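Ribonuclease S-3 (Pyrus pyrifolia, PDB 1IQQ) cleaves RNA as a T2-family ribonuclease of the pear pistil, where it takes part in the rejection of self pollen in gametophytic self-incompatibility. Local coordinates at residues Ala141-Asn144 with Lys150-Leu153; His33-Ser38 with Glu104-Met109; Ile50-Lys55 with Cys91-Ile96. One frame throughout, in Å; residues are numbered along the deposited sequence.

Contact 1: residues Ala141-Asn144 with Lys150-Leu153; sequences AIRN and KPKL
With CG2 of Ile142 trans to its backbone N and CG1 beside that N (chi1 -59°), the methyl branch is turned onto the Pro151 ring, where Ile142 CG2 meets Pro151 CG at 3.7 Å. Arg143 CG lies beside its own backbone N and anti to the carbonyl carbon (chi1 -72°), and the chain then bends at chi3 (77°); on the way its methylene passes the same proline at about a right angle, Arg143 CG to Pro151 CD 3.9 Å. Beyond the ring, Arg143 and Lys150 run side by side in the same direction. Lys150 NZ lies over one face of the guanidinium, 3.5 Å from Arg143 NH2, two like charges close together with no hydrogen bond between them. Arg143 NE is hydrogen-bonded to Asn148 O, in the loop between the two segments. An alanine at Arg143 would remove that bond and is likely to leave Asn148 O without this partner and one flank of Pro151 uncovered. Ile142 also packs on Ile167 and Leu169 of strand 161-171 and on Val117, Ile120 and Leu121 of helix 117-123. The contact joins the C-terminal part of helix 135-143 to the loop leading into strand 152-158.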
ATOM      1  N   ALA A 141      16.627   0.560  -1.010  1.00  6.91           N
ATOM      2  CA  ALA A 141      16.194   0.152   0.329  1.00  6.31           C
ATOM      3  C   ALA A 141      15.033  -0.830   0.245  1.00  5.03           C
ATOM      4  O   ALA A 141      15.024  -1.884   0.976  1.00  6.15           O
ATOM      5  CB  ALA A 141      15.770   1.388   1.135  1.00  5.48           C
ATOM      6  N   ILE A 142      14.039  -0.545  -0.572  1.00  5.10           N
ATOM      7  CA  ILE A 142      12.927  -1.474  -0.671  1.00  5.69           C
ATOM      8  C   ILE A 142      13.357  -2.802  -1.293  1.00  6.48           C
ATOM      9  O   ILE A 142      13.015  -3.862  -0.793  1.00  6.23           O
ATOM     10  CB  ILE A 142      11.759  -0.841  -1.505  1.00  6.94           C
ATOM     11  CG1 ILE A 142      11.278   0.442  -0.848  1.00  7.78           C
ATOM     12  CG2 ILE A 142      10.596  -1.843  -1.618  1.00  6.95           C
ATOM     13  CD1 ILE A 142      10.706   0.228   0.606  1.00  8.34           C
ATOM     14  N   ARG A 143      14.148  -2.769  -2.348  1.00  6.70           N
ATOM     15  CA  ARG A 143      14.578  -4.043  -3.017  1.00  6.71           C
ATOM     16  C   ARG A 143      15.362  -4.888  -2.008  1.00  6.24           C
ATOM     17  O   ARG A 143      15.225  -6.113  -2.041  1.00  5.75           O
ATOM     18  CB  ARG A 143      15.461  -3.732  -4.234  1.00  6.45           C
ATOM     19  CG  ARG A 143      14.629  -3.124  -5.403  1.00  7.58           C
ATOM     20  CD  ARG A 143      15.602  -2.775  -6.499  1.00 12.04           C
ATOM     21  NE  ARG A 143      15.985  -3.991  -7.183  1.00 12.22           N
ATOM     22  CZ  ARG A 143      17.021  -4.058  -8.026  1.00 14.44           C
ATOM     23  NH1 ARG A 143      17.793  -2.985  -8.239  1.00 13.98           N
ATOM     24  NH2 ARG A 143      17.195  -5.181  -8.712  1.00 12.17           N
ATOM     25  N   ASN A 144      16.081  -4.261  -1.099  1.00  6.39           N
ATOM     26  CA  ASN A 144      16.856  -5.038  -0.088  1.00  5.89           C
ATOM     27  C   ASN A 144      15.970  -5.727   0.926  1.00  7.93           C
ATOM     28  O   ASN A 144      16.500  -6.621   1.657  1.00 10.73           O
ATOM     29  CB  ASN A 144      17.911  -4.161   0.662  1.00  8.50           C
ATOM     30  CG  ASN A 144      19.190  -4.916   1.011  1.00  9.06           C
ATOM     31  OD1 ASN A 144      19.614  -5.779   0.238  1.00 10.59           O
ATOM     32  ND2 ASN A 144      19.863  -4.533   2.085  1.00  8.90           N
ATOM     33  N   LYS A 150      11.486  -5.139  -7.865  1.00  7.68           N
ATOM     34  CA  LYS A 150      11.274  -3.679  -8.019  1.00  8.61           C
ATOM     35  C   LYS A 150       9.891  -3.219  -7.614  1.00  8.75           C
ATOM     36  O   LYS A 150       8.892  -3.765  -8.049  1.00  8.19           O
ATOM     37  CB  LYS A 150      11.518  -3.319  -9.434  1.00 13.68           C
ATOM     38  CG  LYS A 150      12.900  -3.724  -9.906  1.00 14.77           C
ATOM     39  CD  LYS A 150      12.939  -3.500 -11.452  1.00 18.72           C
ATOM     40  CE  LYS A 150      14.421  -3.471 -12.005  1.00 31.50           C
ATOM     41  NZ  LYS A 150      15.319  -4.647 -11.599  1.00 27.69           N
ATOM     42  N   PRO A 151       9.879  -2.248  -6.723  1.00  7.67           N
ATOM     43  CA  PRO A 151       8.585  -1.729  -6.255  1.00  6.77           C
ATOM     44  C   PRO A 151       8.066  -0.672  -7.204  1.00  7.17           C
ATOM     45  O   PRO A 151       8.795  -0.210  -8.052  1.00  9.84           O
ATOM     46  CB  PRO A 151       8.925  -1.118  -4.896  1.00  6.96           C
ATOM     47  CG  PRO A 151      10.353  -0.563  -5.131  1.00  7.52           C
ATOM     48  CD  PRO A 151      11.031  -1.664  -6.019  1.00  7.82           C
ATOM     49  N   LYS A 152       6.794  -0.356  -7.037  1.00  5.35           N
ATOM     50  CA  LYS A 152       6.167   0.736  -7.778  1.00  5.77           C
ATOM     51  C   LYS A 152       5.997   1.869  -6.763  1.00  6.37           C
ATOM     52  O   LYS A 152       5.405   1.702  -5.639  1.00  6.26           O
ATOM     53  CB  LYS A 152       4.818   0.306  -8.367  1.00  5.24           C
ATOM     54  CG  LYS A 152       4.083   1.503  -9.030  1.00  7.05           C
ATOM     55  CD  LYS A 152       2.902   0.993  -9.886  1.00 10.23           C
ATOM     56  CE  LYS A 152       2.156   2.212 -10.503  1.00  9.90           C
ATOM     57  NZ  LYS A 152       1.057   1.628 -11.367  1.00 14.54           N
ATOM     58  N   LEU A 153       6.492   3.068  -7.137  1.00  6.14           N
ATOM     59  CA  LEU A 153       6.434   4.227  -6.243  1.00  6.88           C
ATOM     60  C   LEU A 153       5.491   5.305  -6.780  1.00  6.76           C
ATOM     61  O   LEU A 153       5.377   5.505  -7.990  1.00  8.40           O
ATOM     62  CB  LEU A 153       7.819   4.829  -6.094  1.00  6.51           C
ATOM     63  CG  LEU A 153       8.714   4.319  -4.965  1.00  9.30           C
ATOM     64  CD1 LEU A 153       8.927   2.827  -5.128  1.00 10.25           C
ATOM     65  CD2 LEU A 153      10.051   5.037  -5.029  1.00 12.14           C
TER

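Contact 2: residues His33-Ser38 with Glu104-Met109; sequences HGLWPS and ETVIKM
Apolar packing carries this contact, and Leu35 supplies the whole strand side of it, meeting Thr105, Val106 and Met109 on one face of helix 104-109. Leu35 and Val106 lie alongside one another, running in opposite senses: Val106 CG2, set beside its own backbone N, lies 3.8 Å from Leu35 CB and equally near Leu35 CD1. From the next turn of the helix comes Met109, extended beyond CG and lying across the leucine, roughly perpendicular, with Met109 SD 4.1 Å from Leu35 CD2 and Met109 CE close to Leu35 CD1. Thr105 adds a lighter touch through its methyl, Thr105 CG2 to Leu35 CD1 4.2 Å.

Polar bonds nearby reach outside the two segments. Thr105 OG1 bonds to His101 O, and Tyr102 OH, from helix 99-112, bonds to Leu35 O. Within the strand, Ser38 OG donates to Trp36 O over 2.8 Å, coming from above the carbonyl plane, and also pairs with Gln5 NE2.

The axes of segments 33-38 and 104-109 come within 9.9 Å, at 112° between their N-to-C directions. His33, the catalytic proton donor, forms with Gly34 a classic beta bulge opposite Thr7. Apolar side chains, with the Tyr102 bond as a polar tie from the same helix, thus join helix 99-112 to this strand beside the catalytic residues: the Leu35 side chain is about 6 Å from that of His88 and about 7 Å from that of Glu84.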
ATOM      1  N   HIS A  33      -2.715   0.769   2.070  1.00  7.36           N
ATOM      2  CA  HIS A  33      -3.704   1.407   1.191  1.00  6.20           C
ATOM      3  C   HIS A  33      -4.493   0.366   0.414  1.00  8.66           C
ATOM      4  O   HIS A  33      -5.659   0.583   0.082  1.00 14.61           O
ATOM      5  CB  HIS A  33      -3.027   2.344   0.200  1.00  7.03           C
ATOM      6  CG  HIS A  33      -3.942   2.964  -0.810  1.00 14.40           C
ATOM      7  ND1 HIS A  33      -4.716   4.077  -0.542  1.00 21.81           N
ATOM      8  CD2 HIS A  33      -4.207   2.621  -2.091  1.00 17.70           C
ATOM      9  CE1 HIS A  33      -5.421   4.395  -1.616  1.00 15.98           C
ATOM     10  NE2 HIS A  33      -5.131   3.528  -2.572  1.00 22.45           N
ATOM     11  N   GLY A  34      -3.886  -0.756   0.052  1.00  5.82           N
ATOM     12  CA  GLY A  34      -4.654  -1.769  -0.622  1.00  7.07           C
ATOM     13  C   GLY A  34      -3.896  -3.057  -0.815  1.00  6.21           C
ATOM     14  O   GLY A  34      -2.646  -3.103  -0.781  1.00  7.30           O
ATOM     15  N   LEU A  35      -4.651  -4.122  -1.082  1.00  6.63           N
ATOM     16  CA  LEU A  35      -4.091  -5.418  -1.531  1.00  4.94           C
ATOM     17  C   LEU A  35      -4.976  -5.779  -2.730  1.00  6.75           C
ATOM     18  O   LEU A  35      -6.172  -6.144  -2.566  1.00  7.02           O
ATOM     19  CB  LEU A  35      -4.146  -6.497  -0.481  1.00  6.90           C
ATOM     20  CG  LEU A  35      -3.191  -7.761  -0.441  1.00 17.93           C
ATOM     21  CD1 LEU A  35      -3.856  -9.106  -0.001  1.00  9.20           C
ATOM     22  CD2 LEU A  35      -2.122  -7.816  -1.545  1.00  9.21           C
ATOM     23  N   TRP A  36      -4.394  -5.569  -3.897  1.00  5.22           N
ATOM     24  CA  TRP A  36      -5.160  -5.724  -5.129  1.00  8.44           C
ATOM     25  C   TRP A  36      -4.852  -6.877  -6.018  1.00  7.00           C
ATOM     26  O   TRP A  36      -3.714  -6.997  -6.460  1.00  8.92           O
ATOM     27  CB  TRP A  36      -4.981  -4.507  -6.063  1.00  8.67           C
ATOM     28  CG  TRP A  36      -5.367  -3.175  -5.498  1.00  9.47           C
ATOM     29  CD1 TRP A  36      -6.021  -2.892  -4.306  1.00 10.14           C
ATOM     30  CD2 TRP A  36      -5.157  -1.927  -6.168  1.00 15.60           C
ATOM     31  NE1 TRP A  36      -6.217  -1.499  -4.230  1.00 12.53           N
ATOM     32  CE2 TRP A  36      -5.705  -0.910  -5.359  1.00 16.26           C
ATOM     33  CE3 TRP A  36      -4.546  -1.568  -7.382  1.00 16.40           C
ATOM     34  CZ2 TRP A  36      -5.666   0.468  -5.739  1.00 16.65           C
ATOM     35  CZ3 TRP A  36      -4.513  -0.218  -7.751  1.00 21.39           C
ATOM     36  CH2 TRP A  36      -5.071   0.773  -6.930  1.00 19.44           C
ATOM     37  N   PRO A  37      -5.787  -7.798  -6.226  1.00  7.65           N
ATOM     38  CA  PRO A  37      -5.562  -8.899  -7.193  1.00  9.34           C
ATOM     39  C   PRO A  37      -5.472  -8.057  -8.500  1.00 12.26           C
ATOM     40  O   PRO A  37      -6.353  -7.168  -8.800  1.00 13.18           O
ATOM     41  CB  PRO A  37      -6.879  -9.680  -7.134  1.00 12.07           C
ATOM     42  CG  PRO A  37      -7.343  -9.490  -5.714  1.00  8.78           C
ATOM     43  CD  PRO A  37      -7.009  -8.024  -5.431  1.00  9.29           C
ATOM     44  N   SER A  38      -4.435  -8.282  -9.299  1.00  8.84           N
ATOM     45  CA  SER A  38      -4.156  -7.433 -10.466  1.00  9.43           C
ATOM     46  C   SER A  38      -3.845  -8.213 -11.705  1.00 11.05           C
ATOM     47  O   SER A  38      -3.517  -9.388 -11.613  1.00 10.18           O
ATOM     48  CB  SER A  38      -2.931  -6.556 -10.160  1.00 11.82           C
ATOM     49  OG  SER A  38      -3.215  -5.820  -8.983  1.00 12.25           O
ATOM     50  N   GLU A 104      -6.805 -10.842   7.374  1.00  8.40           N
ATOM     51  CA  GLU A 104      -5.737 -11.568   8.109  1.00  9.55           C
ATOM     52  C   GLU A 104      -4.525 -11.733   7.219  1.00 10.05           C
ATOM     53  O   GLU A 104      -3.394 -11.688   7.708  1.00  9.77           O
ATOM     54  CB  GLU A 104      -6.273 -12.948   8.531  1.00 10.69           C
ATOM     55  CG  GLU A 104      -7.304 -12.867   9.636  1.00 11.98           C
ATOM     56  CD  GLU A 104      -8.194 -14.107   9.727  1.00 23.56           C
ATOM     57  OE1 GLU A 104      -7.985 -15.084   8.953  1.00 28.86           O
ATOM     58  OE2 GLU A 104      -9.130 -14.062  10.589  1.00 31.64           O
ATOM     59  N   THR A 105      -4.725 -11.917   5.917  1.00  7.89           N
ATOM     60  CA  THR A 105      -3.606 -12.062   4.977  1.00  7.43           C
ATOM     61  C   THR A 105      -2.803 -10.756   4.914  1.00  9.51           C
ATOM     62  O   THR A 105      -1.567 -10.772   4.915  1.00  8.68           O
ATOM     63  CB  THR A 105      -4.121 -12.387   3.604  1.00  9.55           C
ATOM     64  OG1 THR A 105      -4.692 -13.725   3.644  1.00 11.88           O
ATOM     65  CG2 THR A 105      -2.950 -12.341   2.569  1.00 10.71           C
ATOM     66  N   VAL A 106      -3.488  -9.599   4.859  1.00  9.69           N
ATOM     67  CA  VAL A 106      -2.761  -8.302   4.892  1.00  6.44           C
ATOM     68  C   VAL A 106      -1.957  -8.110   6.153  1.00  8.32           C
ATOM     69  O   VAL A 106      -0.827  -7.637   6.114  1.00  8.31           O
ATOM     70  CB  VAL A 106      -3.788  -7.166   4.743  1.00  5.72           C
ATOM     71  CG1 VAL A 106      -3.173  -5.808   5.036  1.00  8.04           C
ATOM     72  CG2 VAL A 106      -4.288  -7.164   3.266  1.00 10.60           C
ATOM     73  N   ILE A 107      -2.533  -8.477   7.299  1.00  7.35           N
ATOM     74  CA  ILE A 107      -1.821  -8.347   8.599  1.00  6.55           C
ATOM     75  C   ILE A 107      -0.603  -9.273   8.603  1.00  9.67           C
ATOM     76  O   ILE A 107       0.506  -8.834   9.044  1.00 11.35           O
ATOM     77  CB  ILE A 107      -2.815  -8.724   9.748  1.00 10.09           C
ATOM     78  CG1 ILE A 107      -3.900  -7.633   9.905  1.00 13.15           C
ATOM     79  CG2 ILE A 107      -2.021  -8.975  11.089  1.00 13.24           C
ATOM     80  CD1 ILE A 107      -5.191  -8.074  10.685  1.00 12.03           C
ATOM     81  N   LYS A 108      -0.779 -10.460   8.041  1.00  8.89           N
ATOM     82  CA  LYS A 108       0.329 -11.431   7.940  1.00 11.09           C
ATOM     83  C   LYS A 108       1.464 -10.850   7.082  1.00 11.67           C
ATOM     84  O   LYS A 108       2.666 -10.998   7.400  1.00 10.45           O
ATOM     85  CB  LYS A 108      -0.136 -12.750   7.348  1.00 14.90           C
ATOM     86  CG  LYS A 108       0.842 -13.866   7.684  1.00 24.23           C
ATOM     87  CD  LYS A 108       0.180 -15.160   7.370  1.00 29.69           C
ATOM     88  CE  LYS A 108       0.201 -15.355   5.903  1.00 25.94           C
ATOM     89  NZ  LYS A 108       1.443 -16.102   5.633  1.00 34.99           N
ATOM     90  N   MET A 109       1.101 -10.180   5.982  1.00  8.94           N
ATOM     91  CA  MET A 109       2.164  -9.591   5.153  1.00  6.90           C
ATOM     92  C   MET A 109       2.862  -8.454   5.890  1.00  8.21           C
ATOM     93  O   MET A 109       4.116  -8.381   5.920  1.00  8.55           O
ATOM     94  CB  MET A 109       1.536  -9.037   3.850  1.00  6.55           C
ATOM     95  CG  MET A 109       1.028 -10.159   2.948  1.00  7.83           C
ATOM     96  SD  MET A 109       0.007  -9.416   1.635  1.00 10.31           S
ATOM     97  CE  MET A 109      -0.142 -10.885   0.680  1.00 15.80           C
TER

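Contact 3: residues Ile50-Lys55 with Cys91-Ile96; sequences IKNIRK and CGYPTI
Lys51 lies over one face of the Tyr93 ring, and this pair makes up the close part of the contact. Lys51 CG stands above the ring centre, 3.9 Å from the Tyr93 centroid and 9° off the normal, a CH-pi contact. From there the lysine chain, bent at chi2, chi3 and chi4, curls back toward the root of the tyrosine, bringing Lys51 CE to 3.6 Å from Tyr93 CB. Its ammonium ends off-centre over the ring: Lys51 NZ is 4.3 Å from the Tyr93 centroid and 33° off the normal, a cation-pi interaction. Tyr93 CG, anti to the backbone N (chi1 -160°), carries the ring toward the Lys51 loop, where its face meets the lysine.

The looser part is at Asn52, whose ND2 reaches only to 4.5 Å from Tyr93 CE1 and approaches the ring obliquely. Asn52 ND2 is hydrogen-bonded to Asp97 O, just beyond segment 91-96. Both Lys51 and Tyr93 are solvent-exposed, and they and Asn52 also touch a neighbouring molecule in the crystal.

Between Tyr93 and Pro94 the peptide bond is cis, and Ile96 N bonds back to Gly92 O, closing a turn over Gly92-Ile96. The same two loops are tied covalently by the Cys48-Cys91 disulfide. Next to that permanent link, the lysine on the tyrosine is a modest surface interaction, perhaps partly shaped by the lattice, in which methylene packing and the attraction of the ammonium for the pi face act together.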
ATOM      1  N   ILE A  50     -18.916 -12.738  -5.029  1.00 12.12           N
ATOM      2  CA  ILE A  50     -18.440 -13.347  -3.773  1.00 11.12           C
ATOM      3  C   ILE A  50     -18.795 -14.819  -3.633  1.00 12.25           C
ATOM      4  O   ILE A  50     -19.632 -15.334  -4.386  1.00 13.81           O
ATOM      5  CB  ILE A  50     -19.031 -12.568  -2.575  1.00  9.88           C
ATOM      6  CG1 ILE A  50     -20.584 -12.670  -2.584  1.00 14.12           C
ATOM      7  CG2 ILE A  50     -18.633 -11.149  -2.689  1.00 13.24           C
ATOM      8  CD1 ILE A  50     -21.245 -12.358  -1.267  1.00 12.27           C
ATOM      9  N   LYS A  51     -18.122 -15.516  -2.711  1.00 11.32           N
ATOM     10  CA  LYS A  51     -18.398 -16.932  -2.423  1.00 10.40           C
ATOM     11  C   LYS A  51     -18.880 -17.172  -1.006  1.00 11.82           C
ATOM     12  O   LYS A  51     -19.209 -18.307  -0.669  1.00 11.71           O
ATOM     13  CB  LYS A  51     -17.068 -17.726  -2.577  1.00 14.61           C
ATOM     14  CG  LYS A  51     -16.570 -17.883  -3.963  1.00 18.39           C
ATOM     15  CD  LYS A  51     -16.423 -16.565  -4.618  1.00 23.09           C
ATOM     16  CE  LYS A  51     -15.224 -16.504  -5.510  1.00 27.91           C
ATOM     17  NZ  LYS A  51     -15.288 -17.556  -6.501  1.00 22.58           N
ATOM     18  N   ASN A  52     -18.945 -16.100  -0.182  1.00  7.67           N
ATOM     19  CA  ASN A  52     -19.317 -16.254   1.209  1.00  8.92           C
ATOM     20  C   ASN A  52     -19.556 -14.839   1.776  1.00  7.30           C
ATOM     21  O   ASN A  52     -19.182 -13.847   1.125  1.00  9.91           O
ATOM     22  CB  ASN A  52     -18.231 -17.073   2.007  1.00  8.97           C
ATOM     23  CG  ASN A  52     -16.827 -16.658   1.685  1.00 11.17           C
ATOM     24  OD1 ASN A  52     -16.504 -15.445   1.569  1.00 11.55           O
ATOM     25  ND2 ASN A  52     -15.977 -17.645   1.516  1.00 11.33           N
ATOM     26  N   ILE A  53     -20.209 -14.788   2.901  1.00  8.85           N
ATOM     27  CA  ILE A  53     -20.524 -13.530   3.583  1.00  8.86           C
ATOM     28  C   ILE A  53     -20.127 -13.789   5.035  1.00 10.30           C
ATOM     29  O   ILE A  53     -20.563 -14.769   5.673  1.00 11.86           O
ATOM     30  CB  ILE A  53     -21.993 -13.257   3.540  1.00  8.39           C
ATOM     31  CG1 ILE A  53     -22.422 -13.113   2.100  1.00  7.83           C
ATOM     32  CG2 ILE A  53     -22.301 -11.868   4.179  1.00  9.75           C
ATOM     33  CD1 ILE A  53     -23.942 -12.741   1.892  1.00  7.88           C
ATOM     34  N   ARG A  54     -19.249 -12.944   5.562  1.00 10.29           N
ATOM     35  CA  ARG A  54     -18.705 -13.110   6.904  1.00 11.05           C
ATOM     36  C   ARG A  54     -18.704 -11.806   7.697  1.00 11.56           C
ATOM     37  O   ARG A  54     -18.651 -10.711   7.137  1.00 12.08           O
ATOM     38  CB  ARG A  54     -17.233 -13.620   6.789  1.00 10.00           C
ATOM     39  CG  ARG A  54     -17.098 -14.965   6.044  1.00  9.55           C
ATOM     40  CD  ARG A  54     -17.727 -16.123   6.903  1.00 10.83           C
ATOM     41  NE  ARG A  54     -17.860 -17.301   6.037  1.00 10.73           N
ATOM     42  CZ  ARG A  54     -16.858 -18.104   5.676  1.00 14.69           C
ATOM     43  NH1 ARG A  54     -15.603 -17.895   6.115  1.00 11.38           N
ATOM     44  NH2 ARG A  54     -17.107 -19.099   4.823  1.00 13.16           N
ATOM     45  N   LYS A  55     -18.703 -11.931   9.013  1.00 12.33           N
ATOM     46  CA  LYS A  55     -18.689 -10.789   9.920  1.00 12.71           C
ATOM     47  C   LYS A  55     -17.277 -10.689  10.494  1.00 14.59           C
ATOM     48  O   LYS A  55     -16.638 -11.713  10.856  1.00 13.46           O
ATOM     49  CB  LYS A  55     -19.700 -11.032  11.086  1.00 15.37           C
ATOM     50  CG  LYS A  55     -21.102 -11.107  10.591  1.00 20.28           C
ATOM     51  CD  LYS A  55     -22.109 -11.254  11.753  1.00 25.00           C
ATOM     52  CE  LYS A  55     -23.529 -11.514  11.225  1.00 31.45           C
ATOM     53  NZ  LYS A  55     -24.487 -10.355  11.293  1.00 29.83           N
ATOM     54  N   CYS A  91     -11.782 -10.508  -5.420  1.00 11.06           N
ATOM     55  CA  CYS A  91     -11.198 -11.003  -6.653  1.00 12.54           C
ATOM     56  C   CYS A  91      -9.992 -11.897  -6.461  1.00 13.35           C
ATOM     57  O   CYS A  91      -9.400 -12.373  -7.422  1.00 15.10           O
ATOM     58  CB  CYS A  91     -10.801  -9.844  -7.532  1.00 10.30           C
ATOM     59  SG  CYS A  91     -12.270  -8.868  -8.090  1.00 13.23           S
ATOM     60  N   GLY A  92      -9.660 -12.211  -5.213  1.00 13.35           N
ATOM     61  CA  GLY A  92      -8.467 -13.052  -5.070  1.00 14.51           C
ATOM     62  C   GLY A  92      -8.678 -14.519  -4.713  1.00 15.58           C
ATOM     63  O   GLY A  92      -7.700 -15.127  -4.253  1.00 16.41           O
ATOM     64  N   TYR A  93      -9.875 -15.098  -4.919  1.00 14.41           N
ATOM     65  CA  TYR A  93     -10.208 -16.488  -4.541  1.00 17.94           C
ATOM     66  C   TYR A  93      -9.431 -17.400  -5.506  1.00 20.26           C
ATOM     67  O   TYR A  93      -9.184 -17.033  -6.680  1.00 24.31           O
ATOM     68  CB  TYR A  93     -11.744 -16.778  -4.687  1.00 21.27           C
ATOM     69  CG  TYR A  93     -12.367 -18.004  -3.907  1.00 22.81           C
ATOM     70  CD1 TYR A  93     -12.833 -17.926  -2.549  1.00 22.25           C
ATOM     71  CD2 TYR A  93     -12.517 -19.249  -4.558  1.00 23.13           C
ATOM     72  CE1 TYR A  93     -13.426 -19.076  -1.900  1.00 23.41           C
ATOM     73  CE2 TYR A  93     -13.091 -20.377  -3.920  1.00 20.60           C
ATOM     74  CZ  TYR A  93     -13.550 -20.300  -2.602  1.00 25.27           C
ATOM     75  OH  TYR A  93     -14.121 -21.485  -2.096  1.00 15.24           O
ATOM     76  N   PRO A  94      -8.982 -18.565  -4.994  1.00 18.80           N
ATOM     77  CA  PRO A  94      -9.164 -19.016  -3.630  1.00 14.67           C
ATOM     78  C   PRO A  94      -7.996 -18.649  -2.744  1.00 10.61           C
ATOM     79  O   PRO A  94      -8.052 -18.945  -1.586  1.00 14.28           O
ATOM     80  CB  PRO A  94      -9.324 -20.540  -3.812  1.00 20.26           C
ATOM     81  CG  PRO A  94      -8.329 -20.758  -4.827  1.00 18.06           C
ATOM     82  CD  PRO A  94      -8.541 -19.682  -5.849  1.00 22.25           C
ATOM     83  N   THR A  95      -6.911 -18.051  -3.304  1.00 13.64           N
ATOM     84  CA  THR A  95      -5.763 -17.658  -2.461  1.00 11.75           C
ATOM     85  C   THR A  95      -6.292 -16.823  -1.300  1.00 11.25           C
ATOM     86  O   THR A  95      -5.911 -17.040  -0.185  1.00 13.55           O
ATOM     87  CB  THR A  95      -4.783 -16.861  -3.238  1.00 10.53           C
ATOM     88  OG1 THR A  95      -4.218 -17.738  -4.250  1.00 22.35           O
ATOM     89  CG2 THR A  95      -3.560 -16.446  -2.351  1.00 14.89           C
ATOM     90  N   ILE A  96      -7.209 -15.897  -1.606  1.00 10.77           N
ATOM     91  CA  ILE A  96      -7.923 -15.144  -0.534  1.00 10.43           C
ATOM     92  C   ILE A  96      -9.325 -15.852  -0.403  1.00  7.64           C
ATOM     93  O   ILE A  96     -10.090 -15.832  -1.360  1.00 10.14           O
ATOM     94  CB  ILE A  96      -8.143 -13.670  -0.997  1.00  9.39           C
ATOM     95  CG1 ILE A  96      -6.773 -12.998  -1.320  1.00 10.81           C
ATOM     96  CG2 ILE A  96      -8.967 -12.918   0.098  1.00  8.20           C
ATOM     97  CD1 ILE A  96      -5.797 -12.915  -0.170  1.00 12.20           C
TER

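Contacts 2 and 3 are neighbours, their centres about 13 Å apart, and they touch: Pro37 packs on the backbone of Cys91 and Gly92, while Ile96 meets Leu35 and Thr105. Contact 3 is nested within the chain span closed by contact 2, its loops flanking helices 58-67 and 77-89, the latter carrying catalytic Glu84, Lys87 and His88. Contact 1 comes later in the sequence, about 17 Å from contact 2 and 29 Å from contact 3, centre to centre. Contacts 1 and 2 reach the same mixed sheet, contact 1 at the lead-in to strand 152-158, contact 2 on strand 30-38. Helices are thus packed on the sheet at two separate places, while contact 3 joins loops at the periphery.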